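Local coordinates for CLIP-associating protein (Drosophila melanogaster, PDB 4G3A) that tracks microtubule plus ends and promotes the stabilisation of dynamic microtubules during mitotic spindle formation, this chain being its N-terminal TOG-like domain of HEAT repeats, at residues L114-L117 and M118-V122. Residues are numbered along the deposited sequence; the frame is centred on the assembly and turned at random.
Sequences LRDL and MEHRV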
# COMPACT_ATOMS: atom_id res chain seq x y z
N LEU A 114 4.11 -0.32 -0.07
CA LEU A 114 3.56 0.99 -0.40
C LEU A 114 4.23 2.10 0.42
O LEU A 114 4.61 3.13 -0.12
CB LEU A 114 2.04 1.03 -0.22
CG LEU A 114 1.22 0.09 -1.12
CD1 LEU A 114 -0.26 0.16 -0.75
CD2 LEU A 114 1.44 0.43 -2.58
N ARG A 115 4.40 1.89 1.72
CA ARG A 115 5.08 2.89 2.53
C ARG A 115 6.54 3.08 2.09
O ARG A 115 7.07 4.19 2.08
CB ARG A 115 4.98 2.54 4.02
CG ARG A 115 3.54 2.60 4.55
CD ARG A 115 3.49 2.68 6.08
NE ARG A 115 4.04 1.49 6.73
CZ ARG A 115 3.33 0.40 6.99
NH1 ARG A 115 2.05 0.33 6.65
NH2 ARG A 115 3.90 -0.64 7.58
N ASP A 116 7.19 1.98 1.69
CA ASP A 116 8.57 2.05 1.23
C ASP A 116 8.71 2.88 -0.04
O ASP A 116 9.65 3.66 -0.18
CB ASP A 116 9.17 0.64 1.05
CG ASP A 116 9.42 -0.07 2.37
OD1 ASP A 116 9.63 0.60 3.41
OD2 ASP A 116 9.42 -1.32 2.37
N LEU A 117 7.76 2.74 -0.96
CA LEU A 117 7.76 3.57 -2.17
C LEU A 117 7.83 5.06 -1.83
O LEU A 117 8.51 5.84 -2.50
CB LEU A 117 6.51 3.30 -3.02
CG LEU A 117 6.34 1.96 -3.74
CD1 LEU A 117 4.94 1.82 -4.32
CD2 LEU A 117 7.39 1.80 -4.86
N MSE A 118 7.11 5.46 -0.79
CA MSE A 118 7.04 6.86 -0.41
C MSE A 118 8.25 7.25 0.44
O MSE A 118 8.88 8.27 0.20
CB MSE A 118 5.73 7.14 0.34
CG MSE A 118 4.50 6.96 -0.53
SE MSE A 118 2.85 7.46 0.44
CE MSE A 118 2.70 5.85 1.51
N GLU A 119 8.58 6.42 1.42
CA GLU A 119 9.69 6.77 2.30
C GLU A 119 11.00 6.89 1.51
O GLU A 119 11.79 7.81 1.74
CB GLU A 119 9.86 5.75 3.43
CG GLU A 119 10.96 6.14 4.43
CD GLU A 119 11.01 5.24 5.67
OE1 GLU A 119 10.13 4.37 5.83
OE2 GLU A 119 11.94 5.41 6.48
N HIS A 120 11.20 6.00 0.55
CA HIS A 120 12.43 6.03 -0.24
C HIS A 120 12.31 6.82 -1.53
O HIS A 120 13.15 6.70 -2.43
CB HIS A 120 12.95 4.60 -0.45
CG HIS A 120 13.17 3.88 0.84
ND1 HIS A 120 14.35 3.96 1.54
CD2 HIS A 120 12.33 3.12 1.58
CE1 HIS A 120 14.24 3.26 2.66
NE2 HIS A 120 13.02 2.75 2.71
N ARG A 121 11.26 7.63 -1.61
CA ARG A 121 11.14 8.62 -2.67
C ARG A 121 11.11 8.04 -4.08
O ARG A 121 11.65 8.64 -5.01
CB ARG A 121 12.24 9.68 -2.55
CG ARG A 121 12.31 10.36 -1.20
CD ARG A 121 13.28 11.53 -1.24
NE ARG A 121 13.30 12.26 0.03
CZ ARG A 121 12.46 13.25 0.34
NH1 ARG A 121 11.53 13.62 -0.53
NH2 ARG A 121 12.55 13.85 1.51
N VAL A 122 10.46 6.90 -4.24
CA VAL A 122 10.20 6.39 -5.57
C VAL A 122 9.30 7.38 -6.29
O VAL A 122 9.54 7.71 -7.45
CB VAL A 122 9.53 5.01 -5.54
CG1 VAL A 122 9.19 4.56 -6.94
CG2 VAL A 122 10.43 4.01 -4.86
O HOH W 1 8.40 2.71 4.79
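Leu117 and Val122 meet where helix 104-119 ends in a Schellman motif. The amide of Val122 reaches back to Leu117 O (N to O 2.8 Å), Arg121 N bonds to Met118 O, and Arg121, with its positive phi of 61°, is the C-prime residue that reverses the chain. This turn brings Val122 CB to 3.3 Å from Leu117 O and both of its methyls against Leu117 CD2, with CG2 to CD2 at 3.8 Å.

On another side of the helix end, the backbone N-H of His120 donates to Asp116 O (N to O 2.9 Å). Its side chain follows the same carbonyl: CB lies 3.4 Å from Asp116 O, and CG, set beside the backbone N (chi1 -56°), keeps the ring close. CD2 comes nearest, 3.3 Å from Asp116 O, with Asp116 CA at the ring edge and Glu119 CG above one face, displaced toward the rim. At the tip, NE2 stops 4.1 Å from Asp116 OD1, too far for a bond, and ring and carboxylate planes are turned 65° apart. Asp116 OD1 instead accepts from a water that also donates to Glu119 OE1, bridging two carboxylates that would otherwise probably repel, while OD2 is bonded to Ser74 OG. With an alanine at His120 the ring edge beside Asp116 O would be gone, which would probably leave a gap along the aspartate and take away the flat neighbour of Glu119 CG.

Within HEAT repeat 2, Leu114 and Leu117 pack on helix 88-98. Leu117 and Val122 also meet Ile77 of helix 63-80, and Met118 touches Tyr159, so the C-terminal end of helix 104-119 sits among helices 63-80, 88-98 and 142-159.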